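Local coordinates for major capsid protein (Paramecium bursaria Chlorella virus 1, PDB 5TIP) that self-assembles as trimers into the large, glycosylated icosahedral capsid of an alga-infecting virus, at residues Thr275-Ile280 and Thr295-Gly300; Trp263-Pro268 and Leu309-Ser314; Phe154-Gly159 and Ala360-Ser365. All blocks are in the same frame, centred on the assembly; numbering follows the deposited sequence.

In the fold
The three contacts sample the double jelly-roll of a large DNA virus capsid protein at different depths. Along the chain they are concentric: the segments of contact 1 sit in the connection between strands 257-266 and 312-319, contact 2 brackets that connection, and contact 3 spans both, pairing residues 154-159 of the N-terminal jelly-roll with 360-365 of the C-terminal one. Contacts 1 and 2 have centres about 14 Å apart and touch, Ala276 N lying 2.9 Å from Leu309 O, so the glycan-bearing loop is joined to the chain leading into strand 312-319. Contact 3, centred about 29 Å from contact 2, lies on the opposite side of the chain's centre and is reached by neighbouring subunits.

Contact 1. Residues Thr275-Ile280 and Thr295-Gly300; sequences TALANI and TTPDYG. With BGC (beta-D-glucopyranose), chain E; GLA (alpha-D-galactopyranose), chain F; BGC (beta-D-glucopyranose), chain B.
Leu277 and Pro297 carry the apolar part of this contact between two loop segments. With CG anti to the carbonyl carbon (chi1 -54°), the leucine extends its two methyls to the proline: CD1 lies 3.6 Å from Pro297 N, over the Thr296-Pro297 peptide, while CD2 meets Pro297 CB at 3.7 Å. The side chains cross obliquely.

Covalent and polar bonds to sugar lie beyond this joint. Asn279 ND2 is bonded to C1 of the glucose of chain E at 1.5 Å, and its OD1 accepts from Gly288 N, which restrains the amide. Asp298 OD1 accepts a hydrogen bond of 2.8 Å from O2 of the glucose of chain B and lies 3.3 Å from C4 of the galactose, a sugar hydrogen-bonded to Gly82, Ser285 and Gly286 in a glycan pocket that includes Asp298 and Tyr299. Asp298 OD2 is hydrogen-bonded to ND2 of Asn301, so a sugar hydroxyl engages one carboxylate oxygen and a glycan-bearing side chain the other.

Asn279 and Asp298 each centre an inverse gamma turn in the long irregular loop between strands 257-266 and 312-319 of the C-terminal jelly-roll, whose asparagines carry host-added glycans.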
loop_
_atom_site.group_PDB
_atom_site.type_symbol
_atom_site.label_atom_id
_atom_site.label_comp_id
_atom_site.label_asym_id
_atom_site.label_seq_id
_atom_site.Cartn_x
_atom_site.Cartn_y
_atom_site.Cartn_z
ATOM N N THR A 275 10.843 -0.452 23.238
ATOM C CA THR A 275 11.445 -1.758 23.441
ATOM C C THR A 275 12.749 -1.596 24.207
ATOM O O THR A 275 13.247 -0.485 24.408
ATOM C CB THR A 275 11.692 -2.475 22.107
ATOM O OG1 THR A 275 12.412 -1.604 21.226
ATOM C CG2 THR A 275 10.371 -2.868 21.462
ATOM N N ALA A 276 13.303 -2.725 24.634
ATOM C CA ALA A 276 14.541 -2.720 25.396
ATOM C C ALA A 276 15.747 -2.556 24.479
ATOM O O ALA A 276 15.745 -2.989 23.324
ATOM C CB ALA A 276 14.675 -4.009 26.205
ATOM N N LEU A 277 16.783 -1.911 25.007
ATOM C CA LEU A 277 18.034 -1.773 24.275
ATOM C C LEU A 277 18.878 -3.027 24.452
ATOM O O LEU A 277 18.918 -3.618 25.534
ATOM C CB LEU A 277 18.808 -0.545 24.758
ATOM C CG LEU A 277 18.065 0.793 24.752
ATOM C CD1 LEU A 277 18.962 1.914 25.256
ATOM C CD2 LEU A 277 17.538 1.111 23.362
ATOM N N ALA A 278 19.556 -3.431 23.379
ATOM C CA ALA A 278 20.359 -4.645 23.398
ATOM C C ALA A 278 21.518 -4.496 22.424
ATOM O O ALA A 278 21.506 -3.637 21.540
ATOM C CB ALA A 278 19.523 -5.883 23.049
ATOM N N ASN A 279 22.518 -5.354 22.597
ATOM C CA ASN A 279 23.731 -5.333 21.776
ATOM C C ASN A 279 23.545 -6.134 20.489
ATOM O O ASN A 279 24.319 -7.033 20.163
ATOM C CB ASN A 279 24.905 -5.852 22.599
ATOM C CG ASN A 279 26.260 -5.576 21.960
ATOM O OD1 ASN A 279 26.359 -5.001 20.875
ATOM N ND2 ASN A 279 27.317 -5.956 22.674
ATOM N N ILE A 280 22.485 -5.812 19.755
ATOM C CA ILE A 280 22.256 -6.347 18.415
ATOM C C ILE A 280 22.083 -5.152 17.485
ATOM O O ILE A 280 21.630 -4.090 17.935
ATOM C CB ILE A 280 21.042 -7.290 18.377
ATOM C CG1 ILE A 280 19.792 -6.584 18.905
ATOM C CG2 ILE A 280 21.326 -8.560 19.165
ATOM C CD1 ILE A 280 18.552 -7.451 18.891
ATOM N N THR A 295 23.087 1.402 27.249
ATOM C CA THR A 295 22.521 2.524 27.985
ATOM C C THR A 295 21.954 3.589 27.058
ATOM O O THR A 295 21.022 4.307 27.439
ATOM C CB THR A 295 23.587 3.147 28.890
ATOM O OG1 THR A 295 24.263 2.112 29.612
ATOM C CG2 THR A 295 22.949 4.103 29.887
ATOM N N THR A 296 22.485 3.686 25.841
ATOM C CA THR A 296 22.102 4.693 24.874
ATOM C C THR A 296 21.547 4.018 23.628
ATOM O O THR A 296 22.148 3.053 23.134
ATOM C CB THR A 296 23.313 5.567 24.501
ATOM O OG1 THR A 296 23.798 6.240 25.669
ATOM C CG2 THR A 296 22.942 6.589 23.445
ATOM N N PRO A 297 20.416 4.474 23.102
ATOM C CA PRO A 297 19.849 3.849 21.906
ATOM C C PRO A 297 20.590 4.263 20.643
ATOM O O PRO A 297 21.354 5.230 20.617
ATOM C CB PRO A 297 18.404 4.370 21.874
ATOM C CG PRO A 297 18.190 5.070 23.182
ATOM C CD PRO A 297 19.531 5.513 23.649
ATOM N N ASP A 298 20.348 3.494 19.586
ATOM C CA ASP A 298 20.659 3.927 18.226
ATOM C C ASP A 298 19.509 4.840 17.822
ATOM O O ASP A 298 18.498 4.394 17.278
ATOM C CB ASP A 298 20.808 2.727 17.297
ATOM C CG ASP A 298 21.259 3.114 15.898
ATOM O OD1 ASP A 298 21.384 4.324 15.611
ATOM O OD2 ASP A 298 21.497 2.198 15.080
ATOM N N TYR A 299 19.674 6.137 18.101
ATOM C CA TYR A 299 18.551 7.074 18.074
ATOM C C TYR A 299 17.804 7.030 16.747
ATOM O O TYR A 299 16.570 6.964 16.718
ATOM C CB TYR A 299 19.048 8.492 18.360
ATOM C CG TYR A 299 19.561 8.692 19.766
ATOM C CD1 TYR A 299 18.687 8.746 20.845
ATOM C CD2 TYR A 299 20.918 8.837 20.017
ATOM C CE1 TYR A 299 19.152 8.933 22.132
ATOM C CE2 TYR A 299 21.391 9.025 21.301
ATOM C CZ TYR A 299 20.504 9.072 22.353
ATOM O OH TYR A 299 20.972 9.258 23.633
ATOM N N GLY A 300 18.538 7.051 15.635
ATOM C CA GLY A 300 17.898 6.993 14.334
ATOM C C GLY A 300 17.151 5.702 14.082
ATOM O O GLY A 300 16.266 5.662 13.220
HETATM C C2 BGC E . 29.596 -6.267 23.085
HETATM C C3 BGC E . 30.983 -6.536 22.525
HETATM C C4 BGC E . 30.884 -7.610 21.452
HETATM C C5 BGC E . 29.834 -7.253 20.406
HETATM C C6 BGC E . 29.685 -8.391 19.403
HETATM C C1 BGC E . 28.596 -5.945 21.980
HETATM O O2 BGC E . 29.661 -5.178 24.006
HETATM O O3 BGC E . 31.817 -7.037 23.570
HETATM O O4 BGC E . 32.157 -7.787 20.820
HETATM O O5 BGC E . 28.568 -7.000 21.019
HETATM O O6 BGC E . 28.666 -8.067 18.452
HETATM C C1 GLA F . 26.505 5.091 14.282
HETATM C C2 GLA F . 26.489 3.789 15.074
HETATM C C3 GLA F . 25.102 3.524 15.642
HETATM C C4 GLA F . 24.603 4.740 16.409
HETATM C C5 GLA F . 24.720 5.999 15.557
HETATM C C6 GLA F . 24.301 7.226 16.356
HETATM O O2 GLA F . 26.871 2.702 14.224
HETATM O O3 GLA F . 25.151 2.393 16.516
HETATM O O4 GLA F . 25.370 4.902 17.607
HETATM O O5 GLA F . 26.064 6.164 15.110
HETATM O O6 GLA F . 23.053 6.970 17.006
HETATM C C2 BGC B . 21.870 3.806 11.960
HETATM C C3 BGC B . 22.617 4.245 10.697
HETATM C C4 BGC B . 22.432 3.227 9.582
HETATM C C5 BGC B . 20.957 2.910 9.392
HETATM C C6 BGC B . 20.784 1.825 8.340
HETATM C C1 BGC B . 20.442 3.389 11.654
HETATM O O2 BGC B . 21.784 4.861 12.909
HETATM O O3 BGC B . 24.016 4.367 10.971
HETATM O O4 BGC B . 23.012 3.710 8.373
HETATM O O5 BGC B . 20.401 2.429 10.609
HETATM O O6 BGC B . 21.568 0.686 8.707
#

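Contact 2. Residues Trp263-Pro268 and Leu309-Ser314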
loop_
_atom_site.group_PDB
_atom_site.type_symbol
_atom_site.label_atom_id
_atom_site.label_comp_id
_atom_site.label_asym_id
_atom_site.label_seq_id
_atom_site.Cartn_x
_atom_site.Cartn_y
_atom_site.Cartn_z
ATOM N N TRP A 263 -1.849 0.958 23.336
ATOM C CA TRP A 263 -0.971 1.244 24.460
ATOM C C TRP A 263 0.459 0.844 24.124
ATOM O O TRP A 263 0.713 0.095 23.178
ATOM C CB TRP A 263 -1.458 0.552 25.742
ATOM C CG TRP A 263 -1.371 -0.948 25.746
ATOM C CD1 TRP A 263 -0.380 -1.708 26.294
ATOM C CD2 TRP A 263 -2.319 -1.867 25.188
ATOM N NE1 TRP A 263 -0.650 -3.043 26.111
ATOM C CE2 TRP A 263 -1.835 -3.166 25.435
ATOM C CE3 TRP A 263 -3.528 -1.717 24.502
ATOM C CZ2 TRP A 263 -2.515 -4.308 25.019
ATOM C CZ3 TRP A 263 -4.202 -2.851 24.090
ATOM C CH2 TRP A 263 -3.693 -4.129 24.349
ATOM N N ASN A 264 1.394 1.375 24.912
ATOM C CA ASN A 264 2.807 1.057 24.771
ATOM C C ASN A 264 3.489 1.207 26.124
ATOM O O ASN A 264 2.980 1.871 27.029
ATOM C CB ASN A 264 3.494 1.952 23.724
ATOM C CG ASN A 264 3.467 3.429 24.095
ATOM O OD1 ASN A 264 4.115 3.857 25.050
ATOM N ND2 ASN A 264 2.731 4.218 23.322
ATOM N N PHE A 265 4.658 0.577 26.248
ATOM C CA PHE A 265 5.524 0.720 27.413
ATOM C C PHE A 265 6.766 1.482 26.970
ATOM O O PHE A 265 7.566 0.969 26.180
ATOM C CB PHE A 265 5.890 -0.640 28.002
ATOM C CG PHE A 265 4.701 -1.471 28.388
ATOM C CD1 PHE A 265 4.141 -1.364 29.650
ATOM C CD2 PHE A 265 4.140 -2.361 27.488
ATOM C CE1 PHE A 265 3.046 -2.127 30.003
ATOM C CE2 PHE A 265 3.047 -3.125 27.836
ATOM C CZ PHE A 265 2.500 -3.008 29.096
ATOM N N ASN A 266 6.922 2.702 27.472
ATOM C CA ASN A 266 7.956 3.616 27.011
ATOM C C ASN A 266 8.950 3.918 28.123
ATOM O O ASN A 266 8.567 4.088 29.284
ATOM C CB ASN A 266 7.333 4.923 26.508
ATOM C CG ASN A 266 8.330 6.061 26.452
ATOM O OD1 ASN A 266 8.269 6.990 27.257
ATOM N ND2 ASN A 266 9.257 5.995 25.503
ATOM N N ASN A 267 10.230 3.982 27.758
ATOM C CA ASN A 267 11.258 4.498 28.652
ATOM C C ASN A 267 11.252 6.016 28.523
ATOM O O ASN A 267 11.685 6.550 27.494
ATOM C CB ASN A 267 12.632 3.921 28.309
ATOM C CG ASN A 267 13.737 4.469 29.195
ATOM O OD1 ASN A 267 13.478 5.034 30.258
ATOM N ND2 ASN A 267 14.980 4.303 28.758
ATOM N N PRO A 268 10.776 6.742 29.539
ATOM C CA PRO A 268 10.588 8.195 29.387
ATOM C C PRO A 268 11.862 8.956 29.058
ATOM O O PRO A 268 11.772 10.115 28.629
ATOM C CB PRO A 268 10.022 8.623 30.747
ATOM C CG PRO A 268 10.448 7.545 31.694
ATOM C CD PRO A 268 10.453 6.277 30.898
ATOM N N LEU A 309 12.459 -8.091 22.220
ATOM C CA LEU A 309 12.795 -6.891 22.974
ATOM C C LEU A 309 11.577 -6.185 23.561
ATOM O O LEU A 309 11.740 -5.171 24.247
ATOM C CB LEU A 309 13.585 -5.916 22.094
ATOM C CG LEU A 309 14.888 -6.450 21.495
ATOM C CD1 LEU A 309 15.561 -5.390 20.638
ATOM C CD2 LEU A 309 15.826 -6.922 22.594
ATOM N N ALA A 310 10.368 -6.683 23.305
ATOM C CA ALA A 310 9.177 -6.144 23.945
ATOM C C ALA A 310 9.020 -6.736 25.343
ATOM O O ALA A 310 9.574 -7.791 25.664
ATOM C CB ALA A 310 7.937 -6.425 23.098
ATOM N N VAL A 311 8.250 -6.045 26.184
ATOM C CA VAL A 311 8.245 -6.376 27.607
ATOM C C VAL A 311 6.983 -7.133 28.006
ATOM O O VAL A 311 6.996 -7.922 28.958
ATOM C CB VAL A 311 8.424 -5.101 28.454
ATOM C CG1 VAL A 311 7.205 -4.194 28.354
ATOM C CG2 VAL A 311 8.748 -5.449 29.901
ATOM N N LEU A 312 5.885 -6.910 27.286
ATOM C CA LEU A 312 4.602 -7.488 27.668
ATOM C C LEU A 312 4.549 -8.962 27.279
ATOM O O LEU A 312 4.769 -9.314 26.117
ATOM C CB LEU A 312 3.453 -6.721 27.016
ATOM C CG LEU A 312 2.049 -7.173 27.429
ATOM C CD1 LEU A 312 1.845 -7.041 28.934
ATOM C CD2 LEU A 312 0.974 -6.406 26.670
ATOM N N ASP A 313 4.265 -9.821 28.258
ATOM C CA ASP A 313 4.135 -11.251 28.002
ATOM C C ASP A 313 2.715 -11.638 27.606
ATOM O O ASP A 313 2.516 -12.317 26.595
ATOM C CB ASP A 313 4.565 -12.061 29.229
ATOM C CG ASP A 313 4.373 -13.551 29.033
ATOM O OD1 ASP A 313 4.820 -14.073 27.990
ATOM O OD2 ASP A 313 3.774 -14.200 29.915
ATOM N N SER A 314 1.724 -11.229 28.394
ATOM C CA SER A 314 0.336 -11.544 28.095
ATOM C C SER A 314 -0.549 -10.423 28.616
ATOM O O SER A 314 -0.127 -9.605 29.437
ATOM C CB SER A 314 -0.079 -12.890 28.702
ATOM O OG SER A 314 0.006 -12.863 30.116
#
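Phe265 packs against Val311 and Leu312 in the interior of the C-terminal jelly-roll, where strand 257-266 of one sheet faces the start of strand 312-319 of the other. This is the face-to-face packing of a beta sandwich, with side chains rather than backbone bonds joining the two segments.

The tight part is built round one phenyl ring. Val311 CG1 approaches its inner end, 3.7 Å from Phe265 CD2 and close to CG and CB as well. It gets there by standing between its own backbone N and carbonyl carbon (chi1 68°), and the two side chains cross at about a right angle. Farther out on the ring, Leu312 CB lies 3.7 Å from Phe265 CE2, while the leucine's CD1 reaches toward CZ at 4.1 Å. Consecutive residues thus touch successive parts of the same ring. Leu380 of strand 376-387 also packs against both Phe265 and Leu312, the ring of Tyr382 meets that of Phe265 with planes at about 75°, and Tyr351 is a further packing neighbour, so the phenyl group is enclosed by several strands.

The packing gives out at the C-terminal ends of the two segments, which lie far apart. Beyond Asn266 the first segment leaves its strand, and Pro268 is exposed to solvent. On the second segment Ser314 is partly exposed; it and Asp313 both face Thr381 in a classic beta bulge. The buried carboxylate of Asp313 accepts a hydrogen bond from Gln245 through OD2.

Trp263 makes a smaller, edge-on addition to the packed side. Its indole and the leucine cross at about a right angle, with Leu312 CD2 in the ring plane and 3.8 Å from Trp263 NE1.

Contact 3. Residues Phe154-Gly159 and Ala360-Ser365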
loop_
_atom_site.group_PDB
_atom_site.type_symbol
_atom_site.label_atom_id
_atom_site.label_comp_id
_atom_site.label_asym_id
_atom_site.label_seq_id
_atom_site.Cartn_x
_atom_site.Cartn_y
_atom_site.Cartn_z
ATOM N N PHE A 154 -11.377 16.902 11.608
ATOM C CA PHE A 154 -11.541 17.619 10.351
ATOM C C PHE A 154 -10.265 17.651 9.520
ATOM O O PHE A 154 -10.277 18.208 8.417
ATOM C CB PHE A 154 -12.032 19.049 10.605
ATOM C CG PHE A 154 -11.059 19.909 11.358
ATOM C CD1 PHE A 154 -10.983 19.852 12.739
ATOM C CD2 PHE A 154 -10.236 20.796 10.685
ATOM C CE1 PHE A 154 -10.092 20.650 13.430
ATOM C CE2 PHE A 154 -9.344 21.597 11.372
ATOM C CZ PHE A 154 -9.273 21.524 12.745
ATOM N N ASN A 155 -9.173 17.071 10.016
ATOM C CA ASN A 155 -7.936 16.993 9.251
ATOM C C ASN A 155 -7.804 15.704 8.456
ATOM O O ASN A 155 -6.969 15.639 7.547
ATOM C CB ASN A 155 -6.724 17.108 10.179
ATOM C CG ASN A 155 -6.733 18.376 11.000
ATOM O OD1 ASN A 155 -6.507 18.342 12.208
ATOM N ND2 ASN A 155 -6.990 19.505 10.351
ATOM N N GLN A 156 -8.596 14.681 8.772
ATOM C CA GLN A 156 -8.402 13.361 8.187
ATOM C C GLN A 156 -9.389 13.027 7.078
ATOM O O GLN A 156 -9.150 12.075 6.328
ATOM C CB GLN A 156 -8.486 12.289 9.278
ATOM C CG GLN A 156 -7.503 12.503 10.415
ATOM C CD GLN A 156 -7.312 11.265 11.263
ATOM O OE1 GLN A 156 -6.476 10.415 10.960
ATOM N NE2 GLN A 156 -8.089 11.156 12.334
ATOM N N THR A 157 -10.488 13.772 6.955
ATOM C CA THR A 157 -11.431 13.526 5.883
ATOM C C THR A 157 -12.164 14.826 5.578
ATOM O O THR A 157 -12.601 15.511 6.517
ATOM C CB THR A 157 -12.435 12.421 6.227
ATOM O OG1 THR A 157 -13.498 12.417 5.265
ATOM C CG2 THR A 157 -13.011 12.620 7.625
ATOM N N PRO A 158 -12.299 15.198 4.304
ATOM C CA PRO A 158 -13.052 16.418 3.976
ATOM C C PRO A 158 -14.521 16.341 4.349
ATOM O O PRO A 158 -15.161 17.388 4.495
ATOM C CB PRO A 158 -12.860 16.552 2.458
ATOM C CG PRO A 158 -12.531 15.173 1.993
ATOM C CD PRO A 158 -11.748 14.545 3.106
ATOM N N GLY A 159 -15.076 15.139 4.510
ATOM C CA GLY A 159 -16.461 14.995 4.922
ATOM C C GLY A 159 -16.757 15.512 6.315
ATOM O O GLY A 159 -17.932 15.656 6.667
ATOM N N ALA A 360 -9.352 2.114 11.388
ATOM C CA ALA A 360 -8.781 3.236 10.655
ATOM C C ALA A 360 -9.789 3.940 9.757
ATOM O O ALA A 360 -9.452 4.975 9.172
ATOM C CB ALA A 360 -7.589 2.769 9.816
ATOM N N GLY A 361 -10.992 3.392 9.649
ATOM C CA GLY A 361 -12.025 3.989 8.825
ATOM C C GLY A 361 -12.873 4.955 9.625
ATOM O O GLY A 361 -13.177 4.707 10.784
ATOM N N ARG A 362 -13.258 6.061 9.005
ATOM C CA ARG A 362 -14.071 7.061 9.684
ATOM C C ARG A 362 -15.467 6.532 10.000
ATOM O O ARG A 362 -16.043 6.861 11.032
ATOM C CB ARG A 362 -14.149 8.339 8.854
ATOM C CG ARG A 362 -12.787 8.878 8.449
ATOM C CD ARG A 362 -12.171 9.733 9.543
ATOM N NE ARG A 362 -11.782 8.962 10.720
ATOM C CZ ARG A 362 -10.611 8.352 10.866
ATOM N NH1 ARG A 362 -9.702 8.425 9.910
ATOM N NH2 ARG A 362 -10.346 7.670 11.967
ATOM N N GLN A 363 -16.003 5.714 9.105
ATOM C CA GLN A 363 -17.321 5.136 9.305
ATOM C C GLN A 363 -17.285 4.192 10.497
ATOM O O GLN A 363 -16.472 3.278 10.543
ATOM C CB GLN A 363 -17.767 4.376 8.056
ATOM C CG GLN A 363 -18.789 3.287 8.329
ATOM C CD GLN A 363 -20.193 3.833 8.489
ATOM O OE1 GLN A 363 -20.631 4.681 7.720
ATOM N NE2 GLN A 363 -20.905 3.346 9.492
ATOM N N PRO A 364 -18.157 4.423 11.482
ATOM C CA PRO A 364 -18.160 3.528 12.643
ATOM C C PRO A 364 -18.463 2.100 12.221
ATOM O O PRO A 364 -19.333 1.849 11.386
ATOM C CB PRO A 364 -19.261 4.106 13.539
ATOM C CG PRO A 364 -20.072 4.991 12.648
ATOM C CD PRO A 364 -19.128 5.519 11.620
ATOM N N SER A 365 -17.734 1.159 12.816
ATOM C CA SER A 365 -17.839 -0.252 12.466
ATOM C C SER A 365 -17.673 -1.118 13.702
ATOM O O SER A 365 -17.000 -2.153 13.673
ATOM C CB SER A 365 -16.803 -0.634 11.412
ATOM O OG SER A 365 -15.492 -0.361 11.876
HETATM O O HOH W 1 -9.478 9.233 7.128
#
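The seam between the two jelly-rolls of the subunit is bridged here, where the short, weakly bonded helix about 154-156 and the residues after it, in the N-terminal half, meet the loop between strands 350-354 and 368-369 in the C-terminal half. Arg362 is the central side chain. Bent at chi2 and chi3 (-84° and 69°), it sets its aliphatic part beside Thr157 and its guanidinium beside Gln156. Thr157 CG2 lies 3.6 Å from Arg362 CD, and the two side chains slide past each other in opposite directions. Farther along, the amide of Gln156 stacks over one face of the guanidinium, the planes 28° apart; Gln156 NE2 lies 4.0 Å from Arg362 CZ, offset toward the rim.

A water in the guanidinium plane completes the join. It accepts from Arg362 NH1 at 2.9 Å and donates to Gln156 O at 3.0 Å, tying the charged group to the backbone of Gln156. Thr157 OG1 is turned to its own chain, accepting from Gly159 N at 3.2 Å in an ST turn, which leaves its methyl to meet the arginine.

Arg362 NH2 forms a salt bridge with OE1 of Glu228. Tyr30 of a neighbouring subunit packs on both Thr157 and Arg362, bringing the seam to the trimer interface. The salt-bridged guanidinium is probably held in place by Glu228 while its face takes the neutral amide and NH1 reaches Gln156 O through the water.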